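Local coordinates for endonuclease PI-MtuI (Mycobacterium tuberculosis, PDB 2IMZ), which is the splicing domain of the RecA intein, which probably cuts itself out of its precursor and joins the flanking protein sequences, at residues I29-A34 and H157-E162; E20-G25 and F149-E154; K74-Y79 and R92-R97; D24-I29 and V46-Q51. The protein carries 1 engineered substitution. One frame throughout, in Å; residues are numbered along the deposited sequence.

Overall arrangement
Contacts 1 and 2 are buried, contact 3 is partly buried, and contact 4 lies at the surface. Contacts 2 and 4 have centres about 3 Å apart. They start from the same helix end; contact 2 reaches strand 134-153 and contact 4 its antiparallel neighbour 40-52. Contact 1 touches contact 2 and supplies a second ligand to the same zinc ion. Contact 3 lies across the centre of the chain from contacts 2 and 4. Contact 1 mixes aliphatic packing with a threonine hydrogen bond and a bridging water. Contact 2 is apolar packing with a CH-pi contact. Contact 3 adds a salt bridge toward the surface, and contact 4 combines an indole with a water-bridged aspartate pair.

Contact 1 of 4, residues I29-A34 and H157-E162; sequences IHVVAA and HTLVAE. With ZN (zinc ion), chain C.
Val32 and Val160 lie side by side and point the same way. CG2 of Val160 packs against Val32 CB at 3.5 Å. It also touches Val32 CG1 at 3.6 Å. One residue back, Val31 and Leu159 meet at a slant. Val31 turns its CG2 branch onto Leu159 CB, 3.7 Å away.

The strands themselves run steeply across each other, with 111° between their directions. Leu159 CA sends a C-H toward Val32 O, a CA-H...O contact of 3.2 Å. Water 1 spans the crossing, giving a hydrogen to Val160 O and accepting from Val32 N.

Thr158 works at the other end of the contact. Its OG1 sits between its own backbone N and carbonyl carbon (chi1 63°). There it accepts a hydrogen bond of 2.8 Å from Ala34 N, bent to 139° at the hydrogen. Ala33 CB presses on Thr158 O at 3.4 Å. This carbonyl oxygen is buried with no polar partner in the model.

His157 points away from strand 30-34, and its ND1 binds the zinc ion at 2.0 Å. Glu152 of the same chain and His167 of the second subunit bind the same zinc ion. The arrangement is a crossing of two strands in the all-beta Hint fold of inteins, placed next to a metal site shared between two subunits.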
loop_
_atom_site.group_PDB
_atom_site.type_symbol
_atom_site.label_atom_id
_atom_site.label_comp_id
_atom_site.label_asym_id
_atom_site.label_seq_id
_atom_site.Cartn_x
_atom_site.Cartn_y
_atom_site.Cartn_z
ATOM N N ILE A 29 11.296 -7.105 11.794
ATOM C CA ILE A 29 12.367 -7.524 10.900
ATOM C C ILE A 29 12.634 -6.422 9.887
ATOM O O ILE A 29 11.859 -5.472 9.771
ATOM C CB ILE A 29 11.982 -8.792 10.097
ATOM C CG1 ILE A 29 10.821 -8.477 9.145
ATOM C CG2 ILE A 29 11.617 -9.927 11.043
ATOM C CD1 ILE A 29 10.568 -9.562 8.105
ATOM N N HIS A 30 13.754 -6.535 9.181
ATOM C CA HIS A 30 14.076 -5.593 8.120
ATOM C C HIS A 30 13.747 -6.329 6.832
ATOM O O HIS A 30 13.729 -7.562 6.803
ATOM C CB HIS A 30 15.561 -5.221 8.114
ATOM C CG HIS A 30 15.919 -4.167 9.112
ATOM N ND1 HIS A 30 16.189 -4.451 10.433
ATOM C CD2 HIS A 30 16.017 -2.823 8.987
ATOM C CE1 HIS A 30 16.435 -3.326 11.080
ATOM N NE2 HIS A 30 16.337 -2.323 10.227
ATOM N N VAL A 31 13.470 -5.575 5.777
ATOM C CA VAL A 31 13.160 -6.169 4.483
ATOM C C VAL A 31 13.955 -5.433 3.425
ATOM O O VAL A 31 14.561 -4.395 3.698
ATOM C CB VAL A 31 11.663 -6.016 4.113
ATOM C CG1 VAL A 31 10.792 -6.646 5.174
ATOM C CG2 VAL A 31 11.317 -4.537 3.928
ATOM N N VAL A 32 13.970 -5.988 2.220
ATOM C CA VAL A 32 14.627 -5.331 1.102
ATOM C C VAL A 32 13.517 -4.458 0.527
ATOM O O VAL A 32 12.487 -4.971 0.084
ATOM C CB VAL A 32 15.071 -6.330 0.016
ATOM C CG1 VAL A 32 15.622 -5.563 -1.189
ATOM C CG2 VAL A 32 16.122 -7.276 0.568
ATOM N N ALA A 33 13.715 -3.145 0.561
ATOM C CA ALA A 33 12.718 -2.216 0.046
ATOM C C ALA A 33 13.275 -1.425 -1.124
ATOM O O ALA A 33 14.442 -1.036 -1.122
ATOM C CB ALA A 33 12.271 -1.263 1.155
ATOM N N ALA A 34 12.433 -1.192 -2.126
ATOM C CA ALA A 34 12.836 -0.440 -3.305
ATOM C C ALA A 34 12.421 1.020 -3.193
ATOM O O ALA A 34 11.288 1.324 -2.819
ATOM C CB ALA A 34 12.213 -1.058 -4.556
ATOM N N HIS A 157 7.529 1.863 1.684
ATOM C CA HIS A 157 6.281 1.188 1.349
ATOM C C HIS A 157 6.362 0.048 0.343
ATOM O O HIS A 157 5.404 -0.210 -0.387
ATOM C CB HIS A 157 5.263 2.223 0.858
ATOM C CG HIS A 157 4.780 3.141 1.937
ATOM N ND1 HIS A 157 3.810 2.773 2.843
ATOM C CD2 HIS A 157 5.174 4.389 2.291
ATOM C CE1 HIS A 157 3.628 3.754 3.711
ATOM N NE2 HIS A 157 4.444 4.744 3.399
ATOM N N THR A 158 7.503 -0.630 0.300
ATOM C CA THR A 158 7.680 -1.768 -0.597
ATOM C C THR A 158 8.519 -2.816 0.131
ATOM O O THR A 158 9.137 -2.526 1.154
ATOM C CB THR A 158 8.406 -1.375 -1.913
ATOM O OG1 THR A 158 9.728 -0.905 -1.616
ATOM C CG2 THR A 158 7.638 -0.286 -2.652
ATOM N N LEU A 159 8.524 -4.037 -0.386
ATOM C CA LEU A 159 9.311 -5.107 0.222
ATOM C C LEU A 159 9.446 -6.271 -0.737
ATOM O O LEU A 159 8.660 -6.417 -1.672
ATOM C CB LEU A 159 8.667 -5.617 1.516
ATOM C CG LEU A 159 7.411 -6.478 1.348
ATOM C CD1 LEU A 159 7.234 -7.396 2.551
ATOM C CD2 LEU A 159 6.212 -5.571 1.162
ATOM N N VAL A 160 10.452 -7.100 -0.498
ATOM C CA VAL A 160 10.673 -8.264 -1.327
ATOM C C VAL A 160 10.009 -9.455 -0.649
ATOM O O VAL A 160 10.254 -9.734 0.524
ATOM C CB VAL A 160 12.182 -8.533 -1.517
ATOM C CG1 VAL A 160 12.399 -9.914 -2.127
ATOM C CG2 VAL A 160 12.778 -7.462 -2.421
ATOM N N ALA A 161 9.135 -10.122 -1.397
ATOM C CA ALA A 161 8.418 -11.303 -0.926
ATOM C C ALA A 161 8.640 -12.354 -2.007
ATOM O O ALA A 161 8.396 -12.084 -3.184
ATOM C CB ALA A 161 6.929 -10.992 -0.779
ATOM N N GLU A 162 9.099 -13.539 -1.609
ATOM C CA GLU A 162 9.395 -14.611 -2.556
ATOM C C GLU A 162 10.368 -14.094 -3.622
ATOM O O GLU A 162 10.318 -14.500 -4.786
ATOM C CB GLU A 162 8.118 -15.137 -3.223
ATOM C CG GLU A 162 7.215 -15.951 -2.304
ATOM C CD GLU A 162 7.894 -17.198 -1.769
ATOM O OE1 GLU A 162 8.608 -17.865 -2.548
ATOM O OE2 GLU A 162 7.703 -17.524 -0.580
HETATM ZN ZN ZN C . 2.606 1.232 3.017
HETATM O O HOH W 1 12.403 -8.493 1.848
#

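Contact 2 of 4, residues E20-G25 and F149-E154; sequences EDVVDG and FDLEVE. With ZN (zinc ion), chain C.
Phe149 lies against the helix through Glu20 and Val23. Its CB starts beside Val23 CG2, at 3.9 Å. The ring follows with CG anti to the carbonyl carbon (chi1 -50°). CD2 on one side of the ring touches Val23 CB at 3.9 Å. Farther out, Glu20 covers one ring face. CZ, at the tip, is 3.5 Å from Glu20 CB, and CE1 is 3.7 Å from the same atom. This is a CH-pi contact, with Glu20 CB standing 29° off the ring normal. The carboxylate of Glu20 turns elsewhere, and its OE2 accepts a hydrogen bond from Gly5 N.

The short helix 19-24 thus packs across the long strand 134-153, a helix-on-sheet contact within the Hint fold of the splicing domain. The axis of residues 20-24 crosses that of 149-153 at 65°. Two residues on from Phe149, Leu151 also points toward the helix. Its CD2 branch touches both Val22 CG1 and Val23 CG2, each at 3.8 Å.

Asp150 points away from the helix, and its OD2 forms a salt bridge with Lys74 of the second subunit. Farther along the strand, Glu152 OE1 binds the zinc ion at 2.2 Å.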
loop_
_atom_site.group_PDB
_atom_site.type_symbol
_atom_site.label_atom_id
_atom_site.label_comp_id
_atom_site.label_asym_id
_atom_site.label_seq_id
_atom_site.Cartn_x
_atom_site.Cartn_y
_atom_site.Cartn_z
ATOM N N GLU A 20 3.385 -15.155 8.062
ATOM C CA GLU A 20 2.466 -15.364 9.180
ATOM C C GLU A 20 3.192 -15.315 10.524
ATOM O O GLU A 20 2.621 -14.878 11.528
ATOM C CB GLU A 20 1.707 -16.692 9.039
ATOM C CG GLU A 20 2.552 -17.957 9.133
ATOM C CD GLU A 20 3.081 -18.422 7.785
ATOM O OE1 GLU A 20 3.456 -19.609 7.677
ATOM O OE2 GLU A 20 3.128 -17.609 6.838
ATOM N N ASP A 21 4.444 -15.762 10.549
ATOM C CA ASP A 21 5.214 -15.733 11.787
ATOM C C ASP A 21 5.586 -14.299 12.125
ATOM O O ASP A 21 5.621 -13.907 13.296
ATOM C CB ASP A 21 6.487 -16.575 11.665
ATOM C CG ASP A 21 6.197 -18.038 11.407
ATOM O OD1 ASP A 21 5.116 -18.516 11.812
ATOM O OD2 ASP A 21 7.057 -18.719 10.811
ATOM N N VAL A 22 5.870 -13.513 11.091
ATOM C CA VAL A 22 6.222 -12.117 11.287
ATOM C C VAL A 22 5.026 -11.364 11.861
ATOM O O VAL A 22 5.176 -10.555 12.775
ATOM C CB VAL A 22 6.647 -11.462 9.953
ATOM C CG1 VAL A 22 6.958 -9.993 10.160
ATOM C CG2 VAL A 22 7.870 -12.176 9.402
ATOM N N VAL A 23 3.840 -11.639 11.328
ATOM C CA VAL A 23 2.628 -10.973 11.804
ATOM C C VAL A 23 2.183 -11.474 13.181
ATOM O O VAL A 23 1.848 -10.668 14.055
ATOM C CB VAL A 23 1.465 -11.146 10.794
ATOM C CG1 VAL A 23 0.159 -10.646 11.405
ATOM C CG2 VAL A 23 1.771 -10.365 9.518
ATOM N N ASP A 24 2.180 -12.790 13.380
ATOM C CA ASP A 24 1.762 -13.353 14.667
ATOM C C ASP A 24 2.649 -12.876 15.813
ATOM O O ASP A 24 2.179 -12.702 16.941
ATOM C CB ASP A 24 1.772 -14.886 14.633
ATOM C CG ASP A 24 0.778 -15.461 13.639
ATOM O OD1 ASP A 24 -0.282 -14.838 13.411
ATOM O OD2 ASP A 24 1.053 -16.550 13.093
ATOM N N GLY A 25 3.930 -12.661 15.529
ATOM C CA GLY A 25 4.836 -12.201 16.566
ATOM C C GLY A 25 5.170 -10.723 16.487
ATOM O O GLY A 25 5.973 -10.228 17.273
ATOM N N PHE A 149 -1.888 -12.050 4.730
ATOM C CA PHE A 149 -1.290 -11.064 5.615
ATOM C C PHE A 149 -0.713 -9.884 4.853
ATOM O O PHE A 149 -0.599 -9.912 3.626
ATOM C CB PHE A 149 -0.169 -11.714 6.431
ATOM C CG PHE A 149 -0.576 -12.990 7.105
ATOM C CD1 PHE A 149 -0.625 -14.184 6.393
ATOM C CD2 PHE A 149 -0.963 -12.989 8.440
ATOM C CE1 PHE A 149 -1.057 -15.361 6.997
ATOM C CE2 PHE A 149 -1.396 -14.157 9.054
ATOM C CZ PHE A 149 -1.445 -15.348 8.332
ATOM N N ASP A 150 -0.322 -8.859 5.598
ATOM C CA ASP A 150 0.252 -7.658 5.013
ATOM C C ASP A 150 1.232 -7.048 6.017
ATOM O O ASP A 150 1.123 -7.287 7.220
ATOM C CB ASP A 150 -0.869 -6.667 4.684
ATOM C CG ASP A 150 -0.486 -5.683 3.604
ATOM O OD1 ASP A 150 0.048 -6.118 2.560
ATOM O OD2 ASP A 150 -0.738 -4.471 3.790
ATOM N N LEU A 151 2.190 -6.276 5.516
ATOM C CA LEU A 151 3.187 -5.634 6.370
ATOM C C LEU A 151 3.414 -4.195 5.932
ATOM O O LEU A 151 3.309 -3.885 4.747
ATOM C CB LEU A 151 4.526 -6.374 6.278
ATOM C CG LEU A 151 4.591 -7.848 6.682
ATOM C CD1 LEU A 151 5.946 -8.435 6.277
ATOM C CD2 LEU A 151 4.374 -7.975 8.188
ATOM N N GLU A 152 3.706 -3.315 6.887
ATOM C CA GLU A 152 4.016 -1.931 6.557
ATOM C C GLU A 152 5.508 -1.765 6.769
ATOM O O GLU A 152 6.036 -2.106 7.831
ATOM C CB GLU A 152 3.268 -0.935 7.445
ATOM C CG GLU A 152 1.888 -0.560 6.938
ATOM C CD GLU A 152 1.897 -0.052 5.500
ATOM O OE1 GLU A 152 2.589 0.950 5.190
ATOM O OE2 GLU A 152 1.201 -0.664 4.673
ATOM N N VAL A 153 6.172 -1.250 5.742
ATOM C CA VAL A 153 7.610 -1.024 5.747
ATOM C C VAL A 153 7.866 0.473 5.821
ATOM O O VAL A 153 7.405 1.238 4.975
ATOM C CB VAL A 153 8.257 -1.594 4.463
ATOM C CG1 VAL A 153 9.754 -1.307 4.447
ATOM C CG2 VAL A 153 8.009 -3.096 4.387
ATOM N N GLU A 154 8.607 0.884 6.840
ATOM C CA GLU A 154 8.910 2.292 7.030
ATOM C C GLU A 154 9.441 3.003 5.786
ATOM O O GLU A 154 10.276 2.468 5.050
ATOM C CB GLU A 154 9.916 2.453 8.167
ATOM C CG GLU A 154 10.432 3.869 8.332
ATOM C CD GLU A 154 11.567 3.948 9.327
ATOM O OE1 GLU A 154 11.308 3.775 10.533
ATOM O OE2 GLU A 154 12.718 4.172 8.897
HETATM ZN ZN ZN C . 2.606 1.232 3.017
#

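Contact 3 of 4, residues K74-Y79 and R92-R97; sequences KVLTEY and RVAQPR
Leu76 and Ala94 join two strands at a crossing, partly buried inside and ending in a salt bridge toward the surface. The strands stand 99° apart in direction. Ala94 N donates to Leu76 O over 3.0 Å, in a nearly straight bond of 170°. Beside it, Leu76 CD2 touches Ala94 CB at 3.9 Å. CG anti to the backbone N (chi1 -176°) starts the leucine side chain on its way there. The side chains of Val75 and Val93 also cross, CG1 to CG1, at 3.9 Å.

Strand 74-77 pairs with strand 80-83, while strand 92-94 borders the long strand 134-153. The crossing therefore joins a small hairpin to the large antiparallel sheet of the Hint fold. Val165, on strand 164-166, packs on both Leu76 and Ala94.

Thr77 OG1 accepts from Tyr79 N at 3.1 Å, which makes an ST turn. It is also hydrogen-bonded to Gly80 O.

Glu78 extends beyond CG to Arg92 and forms a salt bridge with it. Its OE2 takes a weak bond from Arg92 NE at 3.3 Å. The position of OE1, over a face of the guanidinium, is less certain. As modelled, the carboxylate and guanidinium planes are turned well out of parallel. Water 2 accepts from Arg92 N at 3.0 Å; its weak link to Glu78 OE1 is doubtful.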
loop_
_atom_site.group_PDB
_atom_site.type_symbol
_atom_site.label_atom_id
_atom_site.label_comp_id
_atom_site.label_asym_id
_atom_site.label_seq_id
_atom_site.Cartn_x
_atom_site.Cartn_y
_atom_site.Cartn_z
ATOM N N LYS A 74 -0.459 -5.416 -5.609
ATOM C CA LYS A 74 0.424 -4.780 -6.584
ATOM C C LYS A 74 1.841 -5.339 -6.581
ATOM O O LYS A 74 2.457 -5.512 -5.528
ATOM C CB LYS A 74 0.485 -3.267 -6.353
ATOM C CG LYS A 74 -0.764 -2.512 -6.779
ATOM C CD LYS A 74 -1.876 -2.652 -5.767
ATOM C CE LYS A 74 -3.026 -1.727 -6.113
ATOM N NZ LYS A 74 -2.557 -0.332 -6.305
ATOM N N VAL A 75 2.343 -5.606 -7.785
ATOM C CA VAL A 75 3.677 -6.152 -8.002
ATOM C C VAL A 75 4.465 -5.159 -8.851
ATOM O O VAL A 75 3.921 -4.565 -9.780
ATOM C CB VAL A 75 3.591 -7.509 -8.740
ATOM C CG1 VAL A 75 4.987 -8.050 -9.034
ATOM C CG2 VAL A 75 2.796 -8.500 -7.902
ATOM N N LEU A 76 5.739 -4.968 -8.528
ATOM C CA LEU A 76 6.557 -4.029 -9.282
ATOM C C LEU A 76 7.059 -4.631 -10.585
ATOM O O LEU A 76 7.592 -5.740 -10.605
ATOM C CB LEU A 76 7.750 -3.559 -8.447
ATOM C CG LEU A 76 8.624 -2.486 -9.113
ATOM C CD1 LEU A 76 7.794 -1.225 -9.368
ATOM C CD2 LEU A 76 9.809 -2.167 -8.224
ATOM N N THR A 77 6.870 -3.890 -11.673
ATOM C CA THR A 77 7.313 -4.313 -12.999
ATOM C C THR A 77 8.038 -3.128 -13.628
ATOM O O THR A 77 8.015 -2.022 -13.088
ATOM C CB THR A 77 6.127 -4.699 -13.909
ATOM O OG1 THR A 77 5.406 -3.518 -14.288
ATOM C CG2 THR A 77 5.184 -5.655 -13.185
ATOM N N GLU A 78 8.679 -3.354 -14.769
ATOM C CA GLU A 78 9.403 -2.286 -15.446
ATOM C C GLU A 78 8.446 -1.218 -15.964
ATOM O O GLU A 78 8.871 -0.157 -16.423
ATOM C CB GLU A 78 10.228 -2.868 -16.595
ATOM C CG GLU A 78 9.434 -3.763 -17.521
ATOM C CD GLU A 78 10.293 -4.822 -18.184
ATOM O OE1 GLU A 78 9.724 -5.712 -18.848
ATOM O OE2 GLU A 78 11.534 -4.764 -18.042
ATOM N N TYR A 79 7.150 -1.498 -15.874
ATOM C CA TYR A 79 6.132 -0.562 -16.334
ATOM C C TYR A 79 5.360 0.040 -15.164
ATOM O O TYR A 79 4.338 0.700 -15.353
ATOM C CB TYR A 79 5.176 -1.276 -17.289
ATOM C CG TYR A 79 5.896 -1.917 -18.453
ATOM C CD1 TYR A 79 6.657 -1.145 -19.333
ATOM C CD2 TYR A 79 5.849 -3.296 -18.658
ATOM C CE1 TYR A 79 7.356 -1.727 -20.387
ATOM C CE2 TYR A 79 6.546 -3.890 -19.712
ATOM C CZ TYR A 79 7.298 -3.098 -20.571
ATOM O OH TYR A 79 7.998 -3.670 -21.609
ATOM N N ARG A 92 7.692 -9.803 -16.988
ATOM C CA ARG A 92 8.821 -9.647 -16.087
ATOM C C ARG A 92 8.425 -8.894 -14.823
ATOM O O ARG A 92 7.583 -7.988 -14.854
ATOM C CB ARG A 92 9.973 -8.920 -16.795
ATOM C CG ARG A 92 10.569 -9.712 -17.956
ATOM C CD ARG A 92 11.789 -9.027 -18.564
ATOM N NE ARG A 92 11.459 -7.802 -19.287
ATOM C CZ ARG A 92 10.779 -7.760 -20.430
ATOM N NH1 ARG A 92 10.344 -8.878 -20.994
ATOM N NH2 ARG A 92 10.541 -6.595 -21.018
ATOM N N VAL A 93 9.014 -9.299 -13.704
ATOM C CA VAL A 93 8.751 -8.656 -12.423
ATOM C C VAL A 93 10.088 -8.314 -11.790
ATOM O O VAL A 93 11.104 -8.930 -12.104
ATOM C CB VAL A 93 7.940 -9.570 -11.461
ATOM C CG1 VAL A 93 6.566 -9.862 -12.059
ATOM C CG2 VAL A 93 8.692 -10.864 -11.186
ATOM N N ALA A 94 10.090 -7.317 -10.912
ATOM C CA ALA A 94 11.318 -6.897 -10.242
ATOM C C ALA A 94 11.791 -7.955 -9.249
ATOM O O ALA A 94 11.045 -8.352 -8.352
ATOM C CB ALA A 94 11.088 -5.571 -9.523
ATOM N N GLN A 95 13.032 -8.403 -9.422
ATOM C CA GLN A 95 13.637 -9.415 -8.552
ATOM C C GLN A 95 15.062 -8.992 -8.214
ATOM O O GLN A 95 15.983 -9.181 -9.012
ATOM C CB GLN A 95 13.664 -10.780 -9.248
ATOM C CG GLN A 95 14.402 -11.861 -8.453
ATOM C CD GLN A 95 14.562 -13.159 -9.222
ATOM O OE1 GLN A 95 13.723 -14.060 -9.136
ATOM N NE2 GLN A 95 15.642 -13.259 -9.992
ATOM N N PRO A 96 15.260 -8.399 -7.030
ATOM C CA PRO A 96 16.587 -7.950 -6.600
ATOM C C PRO A 96 17.591 -9.094 -6.491
ATOM O O PRO A 96 17.269 -10.167 -5.984
ATOM C CB PRO A 96 16.304 -7.298 -5.251
ATOM C CG PRO A 96 14.918 -6.752 -5.438
ATOM C CD PRO A 96 14.220 -7.905 -6.111
ATOM N N ARG A 97 18.808 -8.865 -6.973
ATOM C CA ARG A 97 19.848 -9.883 -6.909
ATOM C C ARG A 97 21.190 -9.243 -6.594
ATOM O O ARG A 97 21.469 -8.131 -7.038
ATOM C CB ARG A 97 19.990 -10.616 -8.245
ATOM C CG ARG A 97 18.715 -11.157 -8.864
ATOM C CD ARG A 97 19.055 -11.747 -10.222
ATOM N NE ARG A 97 17.899 -11.854 -11.107
ATOM C CZ ARG A 97 17.990 -12.050 -12.417
ATOM N NH1 ARG A 97 19.183 -12.156 -12.987
ATOM N NH2 ARG A 97 16.895 -12.135 -13.160
HETATM O O HOH W 2 6.885 -7.745 -18.958
#

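Contact 4 of 4, residues D24-I29 and V46-Q51; sequences DGRKPI and VSWFDQ
Trp48 has Arg26 on one face of its indole and the carbonyl carbon of Val46, from its own strand, on the other. Arg26 CA stands 3.4 Å from the centroid of the five-membered ring, only 6° off the normal. This is a close CH-pi contact. Arg26 CB continues across the face and lies 3.8 Å from Trp48 CD2. From CG on the chain is extended, and its end leads away.

At the edge, Trp48 NE1 donates to Lys27 O over 3.0 Å. The oxygen lies in the ring plane, but the donor sits above the carbonyl plane. Pro28 N comes near the ring plane at the edge, closest to Trp48 CZ2. Pro28 is the centre of an inverse gamma turn, in which Ile29 N bonds weakly to Lys27 O at 2.9 Å.

Arg26 has positive phi (46°) and closes the helix in a Schellman motif, and its CA lies on the indole. Nearby, Asp24 OD1 and Asp50 OD2 are 4.5 Å apart. Water 3 donates to both, at 2.6 Å to Asp24 OD1 and 2.7 Å to Asp50 OD2.

The indole holds the loop in two ways, by its face and by its N-H, while the shared water probably eases the repulsion between two carboxylates at the surface.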
loop_
_atom_site.group_PDB
_atom_site.type_symbol
_atom_site.label_atom_id
_atom_site.label_comp_id
_atom_site.label_asym_id
_atom_site.label_seq_id
_atom_site.Cartn_x
_atom_site.Cartn_y
_atom_site.Cartn_z
ATOM N N ASP A 24 2.180 -12.790 13.380
ATOM C CA ASP A 24 1.762 -13.353 14.667
ATOM C C ASP A 24 2.649 -12.876 15.813
ATOM O O ASP A 24 2.179 -12.702 16.941
ATOM C CB ASP A 24 1.772 -14.886 14.633
ATOM C CG ASP A 24 0.778 -15.461 13.639
ATOM O OD1 ASP A 24 -0.282 -14.838 13.411
ATOM O OD2 ASP A 24 1.053 -16.550 13.093
ATOM N N GLY A 25 3.930 -12.661 15.529
ATOM C CA GLY A 25 4.836 -12.201 16.566
ATOM C C GLY A 25 5.170 -10.723 16.487
ATOM O O GLY A 25 5.973 -10.228 17.273
ATOM N N ARG A 26 4.557 -10.015 15.540
ATOM C CA ARG A 26 4.815 -8.593 15.352
ATOM C C ARG A 26 6.320 -8.350 15.384
ATOM O O ARG A 26 6.813 -7.475 16.094
ATOM C CB ARG A 26 4.104 -7.776 16.439
ATOM C CG ARG A 26 2.599 -8.003 16.447
ATOM C CD ARG A 26 1.858 -7.022 17.338
ATOM N NE ARG A 26 0.417 -7.250 17.257
ATOM C CZ ARG A 26 -0.500 -6.469 17.820
ATOM N NH1 ARG A 26 -0.134 -5.398 18.510
ATOM N NH2 ARG A 26 -1.788 -6.759 17.687
ATOM N N LYS A 27 7.040 -9.139 14.589
ATOM C CA LYS A 27 8.493 -9.052 14.513
ATOM C C LYS A 27 8.948 -7.866 13.674
ATOM O O LYS A 27 8.568 -7.740 12.510
ATOM C CB LYS A 27 9.066 -10.341 13.914
ATOM C CG LYS A 27 8.619 -11.609 14.621
ATOM C CD LYS A 27 9.292 -12.833 14.021
ATOM C CE LYS A 27 8.829 -14.110 14.703
ATOM N NZ LYS A 27 9.550 -15.316 14.195
ATOM N N PRO A 28 9.768 -6.979 14.257
ATOM C CA PRO A 28 10.288 -5.794 13.571
ATOM C C PRO A 28 11.491 -6.152 12.698
ATOM O O PRO A 28 12.575 -5.590 12.854
ATOM C CB PRO A 28 10.672 -4.883 14.726
ATOM C CG PRO A 28 11.210 -5.862 15.717
ATOM C CD PRO A 28 10.176 -6.976 15.674
ATOM N N ILE A 29 11.296 -7.105 11.794
ATOM C CA ILE A 29 12.367 -7.524 10.900
ATOM C C ILE A 29 12.634 -6.422 9.887
ATOM O O ILE A 29 11.859 -5.472 9.771
ATOM C CB ILE A 29 11.982 -8.792 10.097
ATOM C CG1 ILE A 29 10.821 -8.477 9.145
ATOM C CG2 ILE A 29 11.617 -9.927 11.043
ATOM C CD1 ILE A 29 10.568 -9.562 8.105
ATOM N N VAL A 46 7.025 -1.868 10.406
ATOM C CA VAL A 46 6.471 -1.082 11.505
ATOM C C VAL A 46 5.012 -1.389 11.839
ATOM O O VAL A 46 4.507 -0.960 12.879
ATOM C CB VAL A 46 6.623 0.427 11.219
ATOM C CG1 VAL A 46 8.100 0.797 11.215
ATOM C CG2 VAL A 46 5.993 0.779 9.881
ATOM N N SER A 47 4.340 -2.129 10.963
ATOM C CA SER A 47 2.945 -2.512 11.181
ATOM C C SER A 47 2.728 -3.931 10.675
ATOM O O SER A 47 3.372 -4.358 9.714
ATOM C CB SER A 47 1.990 -1.564 10.451
ATOM O OG SER A 47 2.125 -0.235 10.912
ATOM N N TRP A 48 1.808 -4.646 11.318
ATOM C CA TRP A 48 1.506 -6.036 10.979
ATOM C C TRP A 48 0.002 -6.235 10.822
ATOM O O TRP A 48 -0.777 -5.802 11.674
ATOM C CB TRP A 48 2.018 -6.952 12.095
ATOM C CG TRP A 48 3.469 -6.765 12.394
ATOM C CD1 TRP A 48 4.512 -7.467 11.866
ATOM C CD2 TRP A 48 4.045 -5.764 13.240
ATOM N NE1 TRP A 48 5.703 -6.965 12.327
ATOM C CE2 TRP A 48 5.448 -5.919 13.172
ATOM C CE3 TRP A 48 3.512 -4.749 14.047
ATOM C CZ2 TRP A 48 6.329 -5.095 13.883
ATOM C CZ3 TRP A 48 4.389 -3.927 14.755
ATOM C CH2 TRP A 48 5.784 -4.107 14.666
ATOM N N PHE A 49 -0.410 -6.907 9.749
ATOM C CA PHE A 49 -1.832 -7.136 9.524
ATOM C C PHE A 49 -2.207 -8.576 9.188
ATOM O O PHE A 49 -1.621 -9.193 8.297
ATOM C CB PHE A 49 -2.348 -6.222 8.407
ATOM C CG PHE A 49 -1.982 -4.778 8.589
ATOM C CD1 PHE A 49 -0.751 -4.299 8.151
ATOM C CD2 PHE A 49 -2.856 -3.902 9.226
ATOM C CE1 PHE A 49 -0.392 -2.964 8.347
ATOM C CE2 PHE A 49 -2.508 -2.564 9.428
ATOM C CZ PHE A 49 -1.271 -2.098 8.986
ATOM N N ASP A 50 -3.174 -9.111 9.929
ATOM C CA ASP A 50 -3.689 -10.456 9.685
ATOM C C ASP A 50 -4.957 -10.150 8.897
ATOM O O ASP A 50 -5.949 -9.691 9.463
ATOM C CB ASP A 50 -4.040 -11.158 10.997
ATOM C CG ASP A 50 -4.530 -12.579 10.785
ATOM O OD1 ASP A 50 -5.331 -12.804 9.853
ATOM O OD2 ASP A 50 -4.125 -13.472 11.557
ATOM N N GLN A 51 -4.918 -10.404 7.595
ATOM C CA GLN A 51 -6.030 -10.091 6.708
ATOM C C GLN A 51 -7.113 -11.146 6.517
ATOM O O GLN A 51 -8.023 -10.956 5.706
ATOM C CB GLN A 51 -5.469 -9.687 5.343
ATOM C CG GLN A 51 -4.371 -8.632 5.418
ATOM C CD GLN A 51 -4.874 -7.282 5.896
ATOM O OE1 GLN A 51 -4.735 -6.275 5.200
ATOM N NE2 GLN A 51 -5.458 -7.253 7.085
HETATM O O HOH W 3 -2.166 -13.066 13.331
#